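Local coordinates for protein probable FAD-dependent oxidoreductase PA4991 (Pseudomonas aeruginosa PAO1, PDB 5EZ7) that probably works as an FAD-dependent oxidoreductase of unknown physiological substrate, binds one FAD per subunit and is essential for bacterial growth in cystic fibrosis sputum, at residues 127-131 with 132-136; 190-194 with 195-199; 294-297 with 298-302; 303-307 with 308-312. All coordinates share one frame; numbering follows the deposited sequence.

Contact 1: residues 127-131 with 132-136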
loop_
_atom_site.group_PDB
_atom_site.type_symbol
_atom_site.label_atom_id
_atom_site.label_comp_id
_atom_site.label_asym_id
_atom_site.label_seq_id
_atom_site.Cartn_x
_atom_site.Cartn_y
_atom_site.Cartn_z
ATOM N N GLU A 127 -22.821 -11.942 1.812
ATOM C CA GLU A 127 -23.312 -13.256 2.237
ATOM C C GLU A 127 -23.298 -13.320 3.742
ATOM O O GLU A 127 -22.282 -13.016 4.334
ATOM C CB GLU A 127 -22.366 -14.349 1.721
ATOM C CG GLU A 127 -22.907 -15.236 0.605
ATOM C CD GLU A 127 -22.370 -16.663 0.706
ATOM O OE1 GLU A 127 -21.147 -16.824 0.961
ATOM O OE2 GLU A 127 -23.165 -17.620 0.549
ATOM N N GLN A 128 -24.382 -13.756 4.366
ATOM C CA GLN A 128 -24.317 -14.025 5.794
ATOM C C GLN A 128 -23.654 -15.390 6.040
ATOM O O GLN A 128 -24.144 -16.418 5.575
ATOM C CB GLN A 128 -25.684 -13.962 6.440
ATOM C CG GLN A 128 -25.590 -13.616 7.920
ATOM C CD GLN A 128 -26.587 -14.339 8.792
ATOM O OE1 GLN A 128 -27.319 -15.215 8.341
ATOM N NE2 GLN A 128 -26.610 -13.980 10.061
ATOM N N ALA A 129 -22.534 -15.383 6.768
ATOM C CA ALA A 129 -21.717 -16.568 6.940
ATOM C C ALA A 129 -22.201 -17.331 8.148
ATOM O O ALA A 129 -22.539 -16.732 9.165
ATOM C CB ALA A 129 -20.265 -16.180 7.097
ATOM N N LYS A 130 -22.259 -18.652 8.023
ATOM C CA LYS A 130 -22.700 -19.515 9.114
ATOM C C LYS A 130 -21.947 -20.822 9.178
ATOM O O LYS A 130 -21.389 -21.277 8.177
ATOM C CB LYS A 130 -24.183 -19.829 8.961
ATOM C CG LYS A 130 -25.091 -18.928 9.773
ATOM C CD LYS A 130 -26.292 -18.522 8.949
ATOM C CE LYS A 130 -27.392 -17.950 9.822
ATOM N NZ LYS A 130 -28.510 -17.475 8.961
ATOM N N GLY A 131 -21.967 -21.423 10.367
ATOM C CA GLY A 131 -21.321 -22.707 10.625
ATOM C C GLY A 131 -19.851 -22.614 10.283
ATOM O O GLY A 131 -19.143 -21.721 10.767
ATOM N N GLU A 132 -19.409 -23.490 9.388
ATOM C CA GLU A 132 -17.999 -23.538 9.016
ATOM C C GLU A 132 -17.691 -22.597 7.797
ATOM O O GLU A 132 -16.536 -22.496 7.357
ATOM C CB GLU A 132 -17.525 -25.010 8.854
ATOM C CG GLU A 132 -18.060 -26.037 9.902
ATOM C CD GLU A 132 -17.518 -25.901 11.359
ATOM O OE1 GLU A 132 -16.622 -26.683 11.762
ATOM O OE2 GLU A 132 -18.011 -25.051 12.150
ATOM N N ASP A 133 -18.701 -21.877 7.285
ATOM C CA ASP A 133 -18.444 -20.680 6.455
ATOM C C ASP A 133 -17.883 -19.493 7.293
ATOM O O ASP A 133 -17.324 -18.534 6.701
ATOM C CB ASP A 133 -19.706 -20.180 5.739
ATOM C CG ASP A 133 -20.134 -21.060 4.558
ATOM O OD1 ASP A 133 -20.719 -22.135 4.803
ATOM O OD2 ASP A 133 -19.937 -20.634 3.386
ATOM N N LEU A 134 -18.069 -19.521 8.639
ATOM C CA LEU A 134 -17.523 -18.455 9.517
ATOM C C LEU A 134 -16.035 -18.527 9.557
ATOM O O LEU A 134 -15.491 -19.626 9.514
ATOM C CB LEU A 134 -17.996 -18.569 10.957
ATOM C CG LEU A 134 -19.474 -18.226 11.174
ATOM C CD1 LEU A 134 -20.052 -18.874 12.429
ATOM C CD2 LEU A 134 -19.657 -16.710 11.180
ATOM N N PRO A 135 -15.363 -17.352 9.667
ATOM C CA PRO A 135 -13.902 -17.374 9.928
ATOM C C PRO A 135 -13.561 -18.224 11.177
ATOM O O PRO A 135 -14.362 -18.238 12.150
ATOM C CB PRO A 135 -13.543 -15.905 10.152
ATOM C CG PRO A 135 -14.680 -15.114 9.578
ATOM C CD PRO A 135 -15.896 -15.975 9.565
ATOM N N PRO A 136 -12.415 -18.951 11.141
ATOM C CA PRO A 136 -12.002 -19.820 12.255
ATOM C C PRO A 136 -12.134 -19.203 13.662
ATOM O O PRO A 136 -12.629 -19.857 14.583
ATOM C CB PRO A 136 -10.533 -20.107 11.917
ATOM C CG PRO A 136 -10.523 -20.158 10.423
ATOM C CD PRO A 136 -11.459 -19.052 10.006
#
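Leu134 lies back over the backbone it follows, with its two methyl branches on different carbonyls. Leu134 CD1 sits 3.4 Å from Gly131 O, and CB and CG press on the same oxygen. Leu134 CD2 reaches further back, to 3.5 Å from Ala129 O, and also meets the Ala129 methyl. A chi1 of -71° sets CG beside the Leu134 nitrogen, with CD1 against Gly131 and CD2 against Ala129. Asp133 approaches differently. Asp133 CB rests 3.2 Å from Lys130 O, while Asp133 N donates to that oxygen at 2.9 Å. Glu132 points away at its root, but its chain bends at chi2 and brings OE2 back to 3.6 Å from Gly131 C. Lys130 turns the other way, and its NZ bonds Gln128 OE1 at 2.6 Å. A second backbone bond, Leu134 N to Gly131 O, follows one residue on, at 3.2 Å. Leu134 also packs on Ala147 and Phe143, and Ala129 on Tyr102. Gly131 has a positive phi (57°) with psi -123°. The arrangement is thus a turn from Lys130 to Asp133, close to type II' and overlapping a short 3-10 segment, at the end of edge strand 127-129 of the eight-stranded sheet.

Contact 2: residues 190-194 with 195-199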
loop_
_atom_site.group_PDB
_atom_site.type_symbol
_atom_site.label_atom_id
_atom_site.label_comp_id
_atom_site.label_asym_id
_atom_site.label_seq_id
_atom_site.Cartn_x
_atom_site.Cartn_y
_atom_site.Cartn_z
ATOM N N LEU A 190 16.283 13.454 -13.780
ATOM C CA LEU A 190 16.893 13.667 -12.495
ATOM C C LEU A 190 18.324 13.182 -12.492
ATOM O O LEU A 190 18.758 12.416 -13.356
ATOM C CB LEU A 190 16.120 12.969 -11.369
ATOM C CG LEU A 190 14.617 13.220 -11.228
ATOM C CD1 LEU A 190 13.986 12.137 -10.396
ATOM C CD2 LEU A 190 14.284 14.586 -10.633
ATOM N N CYS A 191 19.057 13.715 -11.527
ATOM C CA CYS A 191 20.417 13.339 -11.231
ATOM C C CYS A 191 20.294 12.557 -9.935
ATOM O O CYS A 191 19.822 13.080 -8.930
ATOM C CB CYS A 191 21.271 14.604 -11.095
ATOM S SG CYS A 191 23.037 14.291 -11.024
ATOM N N VAL A 192 20.651 11.277 -9.974
ATOM C CA VAL A 192 20.507 10.379 -8.834
ATOM C C VAL A 192 21.897 9.926 -8.439
ATOM O O VAL A 192 22.560 9.268 -9.217
ATOM C CB VAL A 192 19.644 9.165 -9.218
ATOM C CG1 VAL A 192 19.478 8.224 -8.038
ATOM C CG2 VAL A 192 18.298 9.611 -9.743
ATOM N N ASP A 193 22.360 10.315 -7.258
ATOM C CA ASP A 193 23.720 10.037 -6.806
ATOM C C ASP A 193 24.723 10.402 -7.874
ATOM O O ASP A 193 25.615 9.624 -8.198
ATOM C CB ASP A 193 23.868 8.562 -6.401
ATOM C CG ASP A 193 22.820 8.127 -5.358
ATOM O OD1 ASP A 193 22.367 8.956 -4.541
ATOM O OD2 ASP A 193 22.426 6.954 -5.350
ATOM N N GLY A 194 24.549 11.583 -8.453
ATOM C CA GLY A 194 25.443 12.081 -9.508
ATOM C C GLY A 194 25.282 11.440 -10.879
ATOM O O GLY A 194 26.091 11.689 -11.749
ATOM N N ARG A 195 24.245 10.612 -11.064
ATOM C CA ARG A 195 23.960 9.946 -12.339
ATOM C C ARG A 195 22.811 10.626 -13.080
ATOM O O ARG A 195 21.715 10.743 -12.565
ATOM C CB ARG A 195 23.574 8.486 -12.110
ATOM C CG ARG A 195 23.462 7.740 -13.418
ATOM C CD ARG A 195 22.741 6.433 -13.257
ATOM N NE ARG A 195 23.418 5.532 -12.330
ATOM C CZ ARG A 195 24.260 4.545 -12.644
ATOM N NH1 ARG A 195 24.642 4.278 -13.898
ATOM N NH2 ARG A 195 24.764 3.816 -11.665
ATOM N N GLU A 196 23.053 11.001 -14.319
ATOM C CA GLU A 196 22.069 11.762 -15.065
ATOM C C GLU A 196 21.168 10.760 -15.771
ATOM O O GLU A 196 21.647 9.787 -16.330
ATOM C CB GLU A 196 22.730 12.851 -15.922
ATOM C CG GLU A 196 23.000 12.561 -17.378
ATOM C CD GLU A 196 23.954 13.603 -17.994
ATOM O OE1 GLU A 196 23.586 14.805 -18.034
ATOM O OE2 GLU A 196 25.095 13.221 -18.397
ATOM N N ILE A 197 19.858 10.933 -15.587
ATOM C CA ILE A 197 18.840 10.028 -16.111
ATOM C C ILE A 197 17.780 10.838 -16.838
ATOM O O ILE A 197 16.990 11.498 -16.207
ATOM C CB ILE A 197 18.130 9.267 -14.975
ATOM C CG1 ILE A 197 19.171 8.498 -14.129
ATOM C CG2 ILE A 197 17.031 8.346 -15.546
ATOM C CD1 ILE A 197 18.570 7.648 -13.022
ATOM N N ARG A 198 17.735 10.726 -18.146
ATOM C CA ARG A 198 16.828 11.537 -18.947
ATOM C C ARG A 198 15.524 10.792 -19.160
ATOM O O ARG A 198 15.539 9.576 -19.332
ATOM C CB ARG A 198 17.486 11.884 -20.296
ATOM C CG ARG A 198 18.701 12.788 -20.129
ATOM C CD ARG A 198 19.319 13.320 -21.439
ATOM N NE ARG A 198 19.440 14.784 -21.344
ATOM C CZ ARG A 198 20.313 15.434 -20.564
ATOM N NH1 ARG A 198 21.209 14.772 -19.821
ATOM N NH2 ARG A 198 20.299 16.762 -20.522
ATOM N N ALA A 199 14.400 11.503 -19.134
ATOM C CA ALA A 199 13.085 10.826 -19.276
ATOM C C ALA A 199 12.004 11.753 -19.742
ATOM O O ALA A 199 12.096 12.918 -19.475
ATOM C CB ALA A 199 12.650 10.215 -17.960
#
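Beside the pair Cys191-Glu196, two flat groups meet along the second strand. The guanidinium of Arg198 takes the Glu196 carboxylate at its edge, in plane. The salt bridge runs from NH1 of Arg198 to OE1 of Glu196 at 3.0 Å, but as a hydrogen bond it is weak. Arg198 NH2 has a second, long and weak ion-pair partner in Glu183. The guanidinium of Arg195 leads away from the turn, and its NH1 bonds the backbone oxygen of Gln4.

Cys191 and Glu196 are a non-hydrogen-bonded pair; beside it Cys191 CA makes a CA-H...O contact with Arg195 O, 3.2 Å. The flanking pairs, Leu190-Ile197 and Val192-Arg195, are hydrogen-bonded, each through two backbone bonds. On the face of Leu190, Val192, Arg195 and Ile197, Val192 CG2 meets Ile197 CD1 at 3.8 Å, the two side chains crossing at a slant. Ile197 is extended beyond CG1 (chi2 -177°), which carries CD1 out to that methyl. Closer to the backbone, CB of Ile197 covers Leu190 O. Leu190 and Ile197 also pack on Leu11 of the strand 10-13.

Val192 O accepts from Arg195 N at 2.8 Å and closes the turn. Asp193 and Gly194 hold its corners, both with positive phi. Asp193 OD1 accepts the amides of Glu176 and Arg177. This is a beta hairpin with a two-residue type I' turn, in a small mixed sheet; the side chain of Val192 lies about 8 Å from the bound FAD.

Contact 3: residues 294-297 with 298-302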
loop_
_atom_site.group_PDB
_atom_site.type_symbol
_atom_site.label_atom_id
_atom_site.label_comp_id
_atom_site.label_asym_id
_atom_site.label_seq_id
_atom_site.Cartn_x
_atom_site.Cartn_y
_atom_site.Cartn_z
ATOM N N ARG A 294 -8.438 -5.095 26.614
ATOM C CA ARG A 294 -9.828 -4.988 26.979
ATOM C C ARG A 294 -10.724 -5.364 25.807
ATOM O O ARG A 294 -11.633 -6.176 25.945
ATOM C CB ARG A 294 -10.178 -3.582 27.499
ATOM C CG ARG A 294 -9.758 -3.338 28.950
ATOM C CD ARG A 294 -10.364 -2.031 29.489
ATOM N NE ARG A 294 -9.893 -0.850 28.742
ATOM C CZ ARG A 294 -8.738 -0.216 28.968
ATOM N NH1 ARG A 294 -8.388 0.838 28.209
ATOM N NH2 ARG A 294 -7.914 -0.642 29.938
ATOM N N GLU A 295 -10.433 -4.806 24.633
ATOM C CA GLU A 295 -11.337 -4.984 23.510
ATOM C C GLU A 295 -11.344 -6.419 22.941
ATOM O O GLU A 295 -12.407 -6.959 22.620
ATOM C CB GLU A 295 -11.082 -3.904 22.476
ATOM C CG GLU A 295 -11.587 -2.537 22.941
ATOM C CD GLU A 295 -13.012 -2.271 22.490
ATOM O OE1 GLU A 295 -13.181 -1.900 21.284
ATOM O OE2 GLU A 295 -13.950 -2.447 23.339
ATOM N N LEU A 296 -10.183 -7.063 22.878
ATOM C CA LEU A 296 -10.147 -8.479 22.524
ATOM C C LEU A 296 -10.791 -9.432 23.547
ATOM O O LEU A 296 -11.432 -10.384 23.141
ATOM C CB LEU A 296 -8.741 -8.932 22.178
ATOM C CG LEU A 296 -8.251 -8.261 20.896
ATOM C CD1 LEU A 296 -6.756 -8.529 20.715
ATOM C CD2 LEU A 296 -9.061 -8.685 19.676
ATOM N N ALA A 297 -10.644 -9.166 24.837
ATOM C CA ALA A 297 -11.366 -9.907 25.895
ATOM C C ALA A 297 -12.881 -9.842 25.716
ATOM O O ALA A 297 -13.578 -10.834 25.989
ATOM C CB ALA A 297 -10.987 -9.382 27.280
ATOM N N LYS A 298 -13.395 -8.697 25.255
ATOM C CA LYS A 298 -14.831 -8.569 24.986
ATOM C C LYS A 298 -15.293 -9.254 23.721
ATOM O O LYS A 298 -16.350 -9.881 23.716
ATOM C CB LYS A 298 -15.267 -7.115 24.880
ATOM C CG LYS A 298 -15.159 -6.364 26.181
ATOM C CD LYS A 298 -16.176 -5.240 26.251
ATOM C CE LYS A 298 -15.595 -4.040 26.987
ATOM N NZ LYS A 298 -16.623 -2.964 27.034
ATOM N N LEU A 299 -14.540 -9.080 22.647
ATOM C CA LEU A 299 -14.974 -9.472 21.338
ATOM C C LEU A 299 -14.650 -10.915 21.000
ATOM O O LEU A 299 -15.400 -11.530 20.263
ATOM C CB LEU A 299 -14.339 -8.533 20.284
ATOM C CG LEU A 299 -14.703 -7.043 20.445
ATOM C CD1 LEU A 299 -14.031 -6.214 19.347
ATOM C CD2 LEU A 299 -16.199 -6.776 20.444
ATOM N N LEU A 300 -13.505 -11.416 21.487
ATOM C CA LEU A 300 -12.995 -12.764 21.208
ATOM C C LEU A 300 -12.509 -13.455 22.508
ATOM O O LEU A 300 -11.403 -13.931 22.606
ATOM C CB LEU A 300 -11.848 -12.663 20.205
ATOM C CG LEU A 300 -12.257 -12.149 18.820
ATOM C CD1 LEU A 300 -11.056 -11.690 18.016
ATOM C CD2 LEU A 300 -13.009 -13.206 18.048
ATOM N N PRO A 301 -13.355 -13.520 23.526
ATOM C CA PRO A 301 -12.915 -14.123 24.804
ATOM C C PRO A 301 -12.459 -15.614 24.769
ATOM O O PRO A 301 -11.763 -16.049 25.660
ATOM C CB PRO A 301 -14.149 -13.997 25.684
ATOM C CG PRO A 301 -15.297 -13.887 24.724
ATOM C CD PRO A 301 -14.795 -13.214 23.510
ATOM N N TRP A 302 -12.831 -16.361 23.736
ATOM C CA TRP A 302 -12.493 -17.784 23.613
ATOM C C TRP A 302 -11.042 -18.015 23.165
ATOM O O TRP A 302 -10.615 -19.153 23.105
ATOM C CB TRP A 302 -13.491 -18.524 22.685
ATOM C CG TRP A 302 -13.805 -17.814 21.401
ATOM C CD1 TRP A 302 -13.149 -17.946 20.195
ATOM C CD2 TRP A 302 -14.807 -16.815 21.195
ATOM N NE1 TRP A 302 -13.709 -17.116 19.259
ATOM C CE2 TRP A 302 -14.730 -16.414 19.837
ATOM C CE3 TRP A 302 -15.776 -16.234 22.016
ATOM C CZ2 TRP A 302 -15.584 -15.451 19.283
ATOM C CZ3 TRP A 302 -16.623 -15.254 21.464
ATOM C CH2 TRP A 302 -16.519 -14.876 20.115
#
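Lys298 starts over the carbonyls of the preceding helical turn. Lys298 CB lies 3.6 Å from Glu295 O. Lys298 CG comes next, 3.5 Å from Arg294 O, because chi1 of -67° places it beside the backbone N. The chain then bends at chi3 and runs past the Glu295 carboxylate, with CE near OE2. The tip, Lys298 NZ, stays 4.6 Å from Glu295 OE2, beyond a salt bridge. That carboxylate oxygen has its salt-bridge partner elsewhere, in Arg254, so Lys298 probably adds only a weak electrostatic attraction.

Leu299 lies over the backbone of Glu295, with Leu299 CG 3.2 Å from Glu295 O. Its own N donates to the same oxygen, which also takes a weak bond from Lys298 N. The side chain of Leu299 is also about 4 Å from a bound mercury ion. On the buried flank, Leu296 and Leu300 lie side by side and point the same way, with CD2 of Leu296 4.0 Å from CD1 of Leu300. Both pack on Trp269, and Leu300 also on Trp104.

The bond from Leu300 N to Leu296 O, 2.8 Å, is the last helical one between the two segments. Leu300 then leaves helical backbone angles. Pro301, which has no N-H to give, sets its CB 3.2 Å from Ala297 O. Beyond it, one face of the Trp302 ring lies on Leu300 CA, offset toward the rim, while NE1 bonds Ala137 O. Such a proline just past the last helical turn is characteristic of a helix C-terminus, here that of helix 285-299.

Contact 4: residues 303-307 with 308-312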
loop_
_atom_site.group_PDB
_atom_site.type_symbol
_atom_site.label_atom_id
_atom_site.label_comp_id
_atom_site.label_asym_id
_atom_site.label_seq_id
_atom_site.Cartn_x
_atom_site.Cartn_y
_atom_site.Cartn_z
ATOM N N ILE A 303 -10.319 -16.950 22.814
ATOM C CA ILE A 303 -8.890 -17.006 22.474
ATOM C C ILE A 303 -8.006 -16.493 23.632
ATOM O O ILE A 303 -7.953 -15.286 23.884
ATOM C CB ILE A 303 -8.601 -16.144 21.206
ATOM C CG1 ILE A 303 -9.462 -16.568 20.000
ATOM C CG2 ILE A 303 -7.128 -16.245 20.789
ATOM C CD1 ILE A 303 -9.249 -17.980 19.492
ATOM N N ASP A 304 -7.318 -17.422 24.319
ATOM C CA ASP A 304 -6.415 -17.102 25.464
ATOM C C ASP A 304 -5.168 -16.325 24.996
ATOM O O ASP A 304 -4.304 -16.874 24.318
ATOM C CB ASP A 304 -5.975 -18.373 26.217
ATOM C CG ASP A 304 -5.326 -18.083 27.614
ATOM O OD1 ASP A 304 -4.999 -16.921 27.961
ATOM O OD2 ASP A 304 -5.143 -19.051 28.390
ATOM N N LEU A 305 -5.105 -15.063 25.396
ATOM C CA LEU A 305 -3.994 -14.188 25.093
ATOM C C LEU A 305 -2.973 -14.063 26.245
ATOM O O LEU A 305 -2.022 -13.296 26.141
ATOM C CB LEU A 305 -4.537 -12.802 24.674
ATOM C CG LEU A 305 -5.431 -12.841 23.398
ATOM C CD1 LEU A 305 -6.014 -11.469 23.091
ATOM C CD2 LEU A 305 -4.714 -13.380 22.149
ATOM N N GLY A 306 -3.125 -14.838 27.313
ATOM C CA GLY A 306 -2.164 -14.793 28.429
ATOM C C GLY A 306 -0.679 -14.983 28.076
ATOM O O GLY A 306 0.209 -14.482 28.771
ATOM N N GLN A 307 -0.399 -15.705 27.007
ATOM C CA GLN A 307 0.971 -15.957 26.611
ATOM C C GLN A 307 1.422 -15.108 25.424
ATOM O O GLN A 307 2.494 -15.327 24.888
ATOM C CB GLN A 307 1.089 -17.439 26.283
ATOM C CG GLN A 307 0.690 -18.273 27.482
ATOM C CD GLN A 307 1.869 -19.014 28.012
ATOM O OE1 GLN A 307 2.824 -18.408 28.529
ATOM N NE2 GLN A 307 1.853 -20.338 27.835
ATOM N N ALA A 308 0.615 -14.122 25.052
ATOM C CA ALA A 308 0.818 -13.372 23.849
ATOM C C ALA A 308 1.896 -12.338 24.048
ATOM O O ALA A 308 2.100 -11.840 25.149
ATOM C CB ALA A 308 -0.458 -12.703 23.429
ATOM N N GLN A 309 2.593 -12.008 22.973
ATOM C CA GLN A 309 3.421 -10.810 22.983
ATOM C C GLN A 309 2.658 -9.682 22.292
ATOM O O GLN A 309 1.871 -9.954 21.383
ATOM C CB GLN A 309 4.727 -11.039 22.254
ATOM C CG GLN A 309 5.623 -12.108 22.852
ATOM C CD GLN A 309 6.733 -12.362 21.880
ATOM O OE1 GLN A 309 6.594 -13.195 20.991
ATOM N NE2 GLN A 309 7.759 -11.528 21.922
ATOM N N TRP A 310 2.947 -8.450 22.717
ATOM C CA TRP A 310 2.228 -7.253 22.335
ATOM C C TRP A 310 3.205 -6.165 21.943
ATOM O O TRP A 310 4.186 -5.916 22.636
ATOM C CB TRP A 310 1.433 -6.702 23.504
ATOM C CG TRP A 310 0.417 -7.622 24.027
ATOM C CD1 TRP A 310 0.607 -8.621 24.966
ATOM C CD2 TRP A 310 -0.975 -7.642 23.699
ATOM N NE1 TRP A 310 -0.583 -9.249 25.219
ATOM C CE2 TRP A 310 -1.565 -8.676 24.450
ATOM C CE3 TRP A 310 -1.784 -6.886 22.836
ATOM C CZ2 TRP A 310 -2.916 -8.983 24.354
ATOM C CZ3 TRP A 310 -3.124 -7.188 22.745
ATOM C CH2 TRP A 310 -3.678 -8.228 23.499
ATOM N N ALA A 311 2.909 -5.494 20.840
ATOM C CA ALA A 311 3.670 -4.327 20.412
ATOM C C ALA A 311 2.736 -3.343 19.718
ATOM O O ALA A 311 1.604 -3.677 19.381
ATOM C CB ALA A 311 4.774 -4.778 19.464
ATOM N N THR A 312 3.189 -2.124 19.495
ATOM C CA THR A 312 2.428 -1.183 18.704
ATOM C C THR A 312 3.316 -0.567 17.648
ATOM O O THR A 312 4.550 -0.698 17.686
ATOM C CB THR A 312 1.776 -0.099 19.543
ATOM O OG1 THR A 312 2.738 0.914 19.835
ATOM C CG2 THR A 312 1.168 -0.702 20.816
#
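An Asx turn and a beta turn overlap at Leu305 and Gly306, the second ending at Ala308. Asp304 OD1 accepts the backbone N of Gly306 at 2.9 Å, met from above the carboxylate plane. One residue on, Leu305 O accepts Ala308 N at 3.0 Å and closes a type I turn. That bond is fairly straight, at 159°, though the N-H comes from well above the carbonyl plane. The Ala308 methyl sits against the same oxygen, with Ala308 CB 3.2 Å from Leu305 O, and it also faces Leu305 CB.

The side chains of Leu305 and Trp310 cross at about a right angle. Leu305 CD1 reaches the benzene part of the indole obliquely, 4.0 Å from Trp310 CH2, and Leu305 CB comes near CZ2. The Trp310 chi1 of -61° sets CG beside its backbone N, and the ring extends back to the Leu305 side chain, although its CB does not start that way. The indole is also in a cation-pi contact with Arg293.

Asp304 O is hydrogen-bonded to the Thr238 hydroxyl. From Gln309 onward the chain is the edge strand 309-320, bonded through Gln309 and Ala311 to Lys235 and Met233 of strand 224-236. Ala308 packs on Val234 and Ala236 of that strand. Trp310 packs on Val234 and on Ile289 of helix 285-299, the helix on which Leu305 meets Leu296.

Contacts 3 and 4 adjoin: Leu296 CB lies 3.8 Å from Leu305 CD1, so the end of helix 285-299 and the turn into strand 309-320 share an apolar patch. Contacts 1 and 4 are surface turns at the two outermost strands of the same eight-stranded sheet, whereas contacts 2 and 3 are partly buried. Contact 2 is remote, its centre about 54 Å from those of contacts 1 and 3. It belongs to another, smaller sheet near the FAD. Paired strand bonds hold it, with a salt bridge at its rim. The others are held by turn or helix backbone bonds, with an Asx bond added in contact 4 and leucines laid on carbonyl oxygens in contacts 1 and 3.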